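Local coordinates for arginine decarboxylase, A207R protein (Paramecium bursaria Chlorella virus 1, PDB 2NVA) that decarboxylates arginine to agmatine with the help of pyridoxal 5'-phosphate, as a two-subunit enzyme of the eukaryotic ornithine decarboxylase-like family, at residues A[20-25]-A[367-372]; A[47-52]-A[256-261]. One frame throughout, in Å; residues are numbered along the deposited sequence.

Contact 1: residues A[20-25]-A[367-372]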
loop_
_atom_site.group_PDB
_atom_site.type_symbol
_atom_site.label_atom_id
_atom_site.label_comp_id
_atom_site.label_asym_id
_atom_site.label_seq_id
_atom_site.Cartn_x
_atom_site.Cartn_y
_atom_site.Cartn_z
ATOM N N TYR A 20 -6.725 -2.773 -16.760
ATOM C CA TYR A 20 -5.486 -2.509 -17.472
ATOM C C TYR A 20 -5.636 -2.994 -18.900
ATOM O O TYR A 20 -6.219 -4.057 -19.126
ATOM C CB TYR A 20 -4.323 -3.251 -16.814
ATOM C CG TYR A 20 -3.955 -2.686 -15.467
ATOM C CD1 TYR A 20 -2.983 -1.682 -15.352
ATOM C CD2 TYR A 20 -4.573 -3.144 -14.312
ATOM C CE1 TYR A 20 -2.643 -1.148 -14.112
ATOM C CE2 TYR A 20 -4.245 -2.609 -13.061
ATOM C CZ TYR A 20 -3.280 -1.615 -12.968
ATOM O OH TYR A 20 -2.947 -1.098 -11.737
ATOM N N VAL A 21 -5.132 -2.211 -19.854
ATOM C CA VAL A 21 -5.012 -2.677 -21.242
ATOM C C VAL A 21 -3.523 -2.776 -21.525
ATOM O O VAL A 21 -2.823 -1.758 -21.552
ATOM C CB VAL A 21 -5.703 -1.731 -22.262
ATOM C CG1 VAL A 21 -5.531 -2.262 -23.701
ATOM C CG2 VAL A 21 -7.172 -1.535 -21.895
ATOM N N SER A 22 -3.054 -4.006 -21.722
ATOM C CA SER A 22 -1.620 -4.289 -21.776
ATOM C C SER A 22 -1.212 -4.762 -23.154
ATOM O O SER A 22 -1.940 -5.535 -23.779
ATOM C CB SER A 22 -1.273 -5.346 -20.727
ATOM O OG SER A 22 -1.648 -4.877 -19.437
ATOM N N SER A 23 -0.060 -4.299 -23.627
ATOM C CA SER A 23 0.399 -4.650 -24.975
ATOM C C SER A 23 1.805 -5.246 -24.998
ATOM O O SER A 23 2.794 -4.515 -24.901
ATOM C CB SER A 23 0.332 -3.445 -25.917
ATOM O OG SER A 23 0.834 -2.298 -25.252
ATOM N N PRO A 24 1.890 -6.576 -25.141
ATOM C CA PRO A 24 3.183 -7.237 -25.285
ATOM C C PRO A 24 4.034 -6.665 -26.428
ATOM O O PRO A 24 5.260 -6.609 -26.297
ATOM C CB PRO A 24 2.813 -8.701 -25.562
ATOM C CG PRO A 24 1.436 -8.858 -25.007
ATOM C CD PRO A 24 0.759 -7.527 -25.099
ATOM N N LYS A 25 3.400 -6.232 -27.521
ATOM C CA LYS A 25 4.142 -5.707 -28.682
ATOM C C LYS A 25 4.934 -4.447 -28.332
ATOM O O LYS A 25 6.034 -4.233 -28.849
ATOM C CB LYS A 25 3.192 -5.414 -29.844
ATOM C CG LYS A 25 2.307 -6.606 -30.220
ATOM C CD LYS A 25 3.062 -7.668 -31.005
ATOM C CE LYS A 25 2.296 -9.011 -31.033
ATOM N NZ LYS A 25 2.301 -9.654 -29.648
ATOM N N TYR A 367 -9.530 -5.400 -10.263
ATOM C CA TYR A 367 -9.337 -4.912 -11.626
ATOM C C TYR A 367 -9.313 -6.081 -12.588
ATOM O O TYR A 367 -9.008 -7.216 -12.203
ATOM C CB TYR A 367 -8.036 -4.091 -11.748
ATOM C CG TYR A 367 -6.781 -4.870 -11.404
ATOM C CD1 TYR A 367 -6.107 -5.609 -12.365
ATOM C CD2 TYR A 367 -6.263 -4.849 -10.112
ATOM C CE1 TYR A 367 -4.963 -6.333 -12.061
ATOM C CE2 TYR A 367 -5.113 -5.566 -9.800
ATOM C CZ TYR A 367 -4.470 -6.305 -10.777
ATOM O OH TYR A 367 -3.322 -7.020 -10.475
ATOM N N ASP A 368 -9.647 -5.792 -13.836
ATOM C CA ASP A 368 -9.473 -6.757 -14.931
ATOM C C ASP A 368 -8.238 -6.410 -15.760
ATOM O O ASP A 368 -7.682 -5.318 -15.641
ATOM C CB ASP A 368 -10.709 -6.736 -15.838
ATOM C CG ASP A 368 -11.959 -7.273 -15.147
ATOM O OD1 ASP A 368 -11.849 -8.277 -14.405
ATOM O OD2 ASP A 368 -13.049 -6.700 -15.355
ATOM N N VAL A 369 -7.818 -7.343 -16.618
ATOM C CA VAL A 369 -6.703 -7.092 -17.520
ATOM C C VAL A 369 -7.091 -7.564 -18.915
ATOM O O VAL A 369 -7.516 -8.706 -19.081
ATOM C CB VAL A 369 -5.402 -7.818 -17.064
ATOM C CG1 VAL A 369 -4.245 -7.443 -17.976
ATOM C CG2 VAL A 369 -5.043 -7.454 -15.610
ATOM N N TYR A 370 -6.948 -6.682 -19.901
ATOM C CA TYR A 370 -7.182 -7.039 -21.309
ATOM C C TYR A 370 -5.871 -6.932 -22.058
ATOM O O TYR A 370 -5.171 -5.923 -21.935
ATOM C CB TYR A 370 -8.172 -6.063 -21.943
ATOM C CG TYR A 370 -9.593 -6.231 -21.455
ATOM C CD1 TYR A 370 -10.442 -7.177 -22.032
ATOM C CD2 TYR A 370 -10.088 -5.438 -20.430
ATOM C CE1 TYR A 370 -11.762 -7.332 -21.591
ATOM C CE2 TYR A 370 -11.395 -5.585 -19.974
ATOM C CZ TYR A 370 -12.216 -6.537 -20.539
ATOM O OH TYR A 370 -13.518 -6.661 -20.105
ATOM N N TYR A 371 -5.533 -7.961 -22.824
ATOM C CA TYR A 371 -4.318 -7.943 -23.625
ATOM C C TYR A 371 -4.660 -7.663 -25.080
ATOM O O TYR A 371 -5.624 -8.211 -25.616
ATOM C CB TYR A 371 -3.558 -9.272 -23.513
ATOM C CG TYR A 371 -3.204 -9.609 -22.088
ATOM C CD1 TYR A 371 -2.121 -8.996 -21.461
ATOM C CD2 TYR A 371 -3.966 -10.523 -21.360
ATOM C CE1 TYR A 371 -1.802 -9.285 -20.146
ATOM C CE2 TYR A 371 -3.659 -10.821 -20.042
ATOM C CZ TYR A 371 -2.568 -10.201 -19.443
ATOM O OH TYR A 371 -2.256 -10.502 -18.136
ATOM N N ILE A 372 -3.883 -6.784 -25.701
ATOM C CA ILE A 372 -4.079 -6.440 -27.117
ATOM C C ILE A 372 -2.817 -6.752 -27.906
ATOM O O ILE A 372 -1.785 -7.117 -27.343
ATOM C CB ILE A 372 -4.469 -4.964 -27.297
ATOM C CG1 ILE A 372 -3.411 -4.046 -26.655
ATOM C CG2 ILE A 372 -5.882 -4.713 -26.714
ATOM C CD1 ILE A 372 -3.479 -2.599 -27.104
ATOM O OXT ILE A 372 -2.790 -6.653 -29.142
#

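Contact 2: residues A[47-52]-A[256-261]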
loop_
_atom_site.group_PDB
_atom_site.type_symbol
_atom_site.label_atom_id
_atom_site.label_comp_id
_atom_site.label_asym_id
_atom_site.label_seq_id
_atom_site.Cartn_x
_atom_site.Cartn_y
_atom_site.Cartn_z
ATOM N N VAL A 47 11.408 -8.167 -11.921
ATOM C CA VAL A 47 10.066 -8.738 -11.845
ATOM C C VAL A 47 9.141 -7.939 -10.893
ATOM O O VAL A 47 7.937 -7.807 -11.149
ATOM C CB VAL A 47 10.168 -10.225 -11.390
ATOM C CG1 VAL A 47 8.779 -10.844 -11.131
ATOM C CG2 VAL A 47 10.958 -11.044 -12.447
ATOM N N LYS A 48 9.724 -7.401 -9.827
ATOM C CA LYS A 48 8.980 -6.644 -8.816
ATOM C C LYS A 48 8.223 -5.453 -9.383
ATOM O O LYS A 48 7.236 -5.016 -8.795
ATOM C CB LYS A 48 9.928 -6.156 -7.709
ATOM C CG LYS A 48 11.062 -5.286 -8.238
ATOM C CD LYS A 48 11.968 -4.738 -7.136
ATOM C CE LYS A 48 13.088 -5.700 -6.762
ATOM N NZ LYS A 48 14.045 -6.071 -7.914
ATOM N N CYS A 49 8.691 -4.923 -10.507
ATOM C CA CYS A 49 8.078 -3.738 -11.103
ATOM C C CYS A 49 6.695 -4.038 -11.698
ATOM O O CYS A 49 5.780 -3.214 -11.609
ATOM C CB CYS A 49 9.009 -3.157 -12.165
ATOM S SG CYS A 49 8.439 -1.612 -12.919
ATOM N N ASN A 50 6.568 -5.232 -12.289
ATOM C CA ASN A 50 5.320 -5.706 -12.866
ATOM C C ASN A 50 5.496 -7.183 -13.156
ATOM O O ASN A 50 6.316 -7.565 -14.002
ATOM C CB ASN A 50 4.983 -4.950 -14.159
ATOM C CG ASN A 50 3.583 -5.241 -14.653
ATOM O OD1 ASN A 50 3.031 -6.301 -14.376
ATOM N ND2 ASN A 50 2.993 -4.287 -15.377
ATOM N N ASN A 51 4.761 -8.009 -12.425
ATOM C CA ASN A 51 4.892 -9.465 -12.544
ATOM C C ASN A 51 3.782 -10.113 -13.374
ATOM O O ASN A 51 3.554 -11.308 -13.274
ATOM C CB ASN A 51 4.939 -10.096 -11.153
ATOM C CG ASN A 51 3.785 -9.639 -10.277
ATOM O OD1 ASN A 51 2.726 -9.238 -10.768
ATOM N ND2 ASN A 51 3.982 -9.713 -8.964
ATOM N N ASP A 52 3.085 -9.303 -14.172
ATOM C CA ASP A 52 2.080 -9.792 -15.104
ATOM C C ASP A 52 2.637 -10.983 -15.889
ATOM O O ASP A 52 3.698 -10.892 -16.500
ATOM C CB ASP A 52 1.676 -8.648 -16.043
ATOM C CG ASP A 52 0.684 -9.084 -17.098
ATOM O OD1 ASP A 52 1.129 -9.448 -18.206
ATOM O OD2 ASP A 52 -0.532 -9.075 -16.811
ATOM N N PHE A 256 11.867 0.664 -17.225
ATOM C CA PHE A 256 12.182 0.871 -18.640
ATOM C C PHE A 256 11.229 0.080 -19.536
ATOM O O PHE A 256 10.721 0.608 -20.528
ATOM C CB PHE A 256 13.645 0.521 -18.969
ATOM C CG PHE A 256 14.043 0.833 -20.399
ATOM C CD1 PHE A 256 14.635 2.052 -20.717
ATOM C CD2 PHE A 256 13.815 -0.094 -21.423
ATOM C CE1 PHE A 256 14.994 2.344 -22.051
ATOM C CE2 PHE A 256 14.161 0.188 -22.755
ATOM C CZ PHE A 256 14.753 1.405 -23.063
ATOM N N PHE A 257 10.980 -1.174 -19.174
ATOM C CA PHE A 257 10.085 -2.036 -19.954
ATOM C C PHE A 257 8.635 -1.984 -19.504
ATOM O O PHE A 257 7.730 -2.080 -20.328
ATOM C CB PHE A 257 10.580 -3.485 -19.935
ATOM C CG PHE A 257 11.934 -3.658 -20.549
ATOM C CD1 PHE A 257 12.123 -3.443 -21.913
ATOM C CD2 PHE A 257 13.024 -4.030 -19.777
ATOM C CE1 PHE A 257 13.382 -3.587 -22.499
ATOM C CE2 PHE A 257 14.294 -4.175 -20.352
ATOM C CZ PHE A 257 14.465 -3.956 -21.724
ATOM N N ALA A 258 8.421 -1.846 -18.197
ATOM C CA ALA A 258 7.069 -1.977 -17.631
ATOM C C ALA A 258 6.221 -0.717 -17.785
ATOM O O ALA A 258 4.997 -0.809 -17.908
ATOM C CB ALA A 258 7.138 -2.417 -16.167
ATOM N N GLU A 259 6.848 0.458 -17.766
ATOM C CA GLU A 259 6.052 1.706 -17.742
ATOM C C GLU A 259 4.981 1.758 -18.845
ATOM O O GLU A 259 3.795 1.953 -18.559
ATOM C CB GLU A 259 6.944 2.946 -17.812
ATOM C CG GLU A 259 6.153 4.270 -17.825
ATOM C CD GLU A 259 7.031 5.515 -17.792
ATOM O OE1 GLU A 259 8.269 5.398 -17.636
ATOM O OE2 GLU A 259 6.478 6.640 -17.910
ATOM N N HIS A 260 5.403 1.567 -20.091
ATOM C CA HIS A 260 4.519 1.783 -21.239
ATOM C C HIS A 260 3.723 0.547 -21.624
ATOM O O HIS A 260 2.960 0.563 -22.591
ATOM C CB HIS A 260 5.340 2.273 -22.440
ATOM C CG HIS A 260 6.142 3.503 -22.147
ATOM N ND1 HIS A 260 5.561 4.696 -21.764
ATOM C CD2 HIS A 260 7.478 3.725 -22.178
ATOM C CE1 HIS A 260 6.507 5.597 -21.563
ATOM N NE2 HIS A 260 7.678 5.035 -21.817
ATOM N N TYR A 261 3.911 -0.524 -20.867
ATOM C CA TYR A 261 3.238 -1.783 -21.145
ATOM C C TYR A 261 1.708 -1.687 -21.082
ATOM O O TYR A 261 1.001 -2.351 -21.846
ATOM C CB TYR A 261 3.735 -2.849 -20.165
ATOM C CG TYR A 261 3.082 -4.225 -20.290
ATOM C CD1 TYR A 261 3.017 -4.895 -21.516
ATOM C CD2 TYR A 261 2.582 -4.885 -19.153
ATOM C CE1 TYR A 261 2.436 -6.162 -21.612
ATOM C CE2 TYR A 261 2.013 -6.129 -19.232
ATOM C CZ TYR A 261 1.944 -6.780 -20.464
ATOM O OH TYR A 261 1.376 -8.033 -20.538
#

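Contact 1: residues A[20-25]-A[367-372]
Tyr20 and Tyr367 meet edge to face where two parallel strands run side by side. The CD2-CE2 edge of Tyr20 points at one face of the Tyr367 ring. Ring centroids lie 5.1 Å apart and the planes stand at 79°. Tyr20 CD2 comes to 3.5 Å from Tyr367 CD1. In Tyr367, CG sits between the backbone N and the carbonyl carbon (chi1 60°), which sets CG itself against Tyr20 CE2.

Four backbone hydrogen bonds join strand 20-22 to residues 368-372. Tyr370 is gripped through both its N and its O. Tyr370 N gives to Tyr20 O at 2.8 Å, and Ser22 N gives to Tyr370 O at 2.9 Å. The bond from Tyr20 N to Asp368 O (2.9 Å) is more bent, and its donor is tilted from the carbonyl plane. Ile372 N to Ser22 O closes the series at 3.0 Å.

The tight part is around Tyr20, buried on Ser262 and Leu264 of strand 262-274. Ser22 OG bonds to Ser262 OG there. Tyr371 lies at the exposed margin, its CD1 set obliquely 3.8 Å from Ser22 CB. Tyr371 OH still bonds to Asp52. On the face of Val21 and Tyr370, exposed Ile372 puts CG2 3.9 Å from Val21 CG1, the side chains crossing at about a right angle. Helix 2-11 meets this face through Val5 on Val21, Ile8 on Tyr370 and Val4 on Ile372.

The last strand thus pairs with an early one in the mixed beta sheet. Alternating backbone N-H and C=O bonds set the parallel register, and side chains finish each face.

Contact 2: residues A[47-52]-A[256-261]
Tyr261 reaches across to Asp52 with its hydroxyl. Tyr261 OH donates to Asp52 OD1 at 2.7 Å. The hydroxyl comes from above the carboxylate plane, about 50° out of it. The two side chains cross at about a right angle, with carboxylate and ring planes 60° apart. The carboxylate lies at the ring edge. Asp52 CG is anti to the backbone N (chi1 177°), which carries it toward Tyr261.

Asn50 also crosses Tyr261 at about a right angle. Its ND2 is 3.8 Å from Tyr261 CD2, near the ring plane, and bonds to Gly351 O. Its OD1 accepts from Asp52 N at 3.0 Å, which forms an Asx turn, and also from Asn355.

Ala258 CB lies 3.6 Å from Cys49 SG and 3.9 Å from Asn50 CB. The Cys49 side chain touches Tyr353, a pyridoxal phosphate-binding residue, and is about 4 Å from the bound agmatine adduct of the cofactor. Lys48 touches that adduct.

Asp52 OD1 also N-caps helix 53-61 at Leu55 N, while OD2 bonds Tyr371 OH. These donors would probably stabilise its negative charge. Polar bonds thus hold one end; small apolar groups pack at the cofactor end.

How the contacts relate
From the N terminus, the chain first passes through 20-25, the end of strand 18-22 and the start of helix 24-37. It then follows strand 41-46 of the parallel barrel into 47-52. Contact 2 closes a loop of 203 residues when 256-261 returns from the barrel. Strand 262-274 then leads into the mixed sheet, and the chain ends at 367-372. Contact 1 closes the larger loop, so contact 2 falls wholly within it. Their centres are 12 Å apart and they touch directly. Ser23 N lies 2.8 Å from Tyr261 O, a probable hydrogen bond. Contact 2 joins parts of the barrel, contact 1 pairs strands of the sheet, and their meeting links the two.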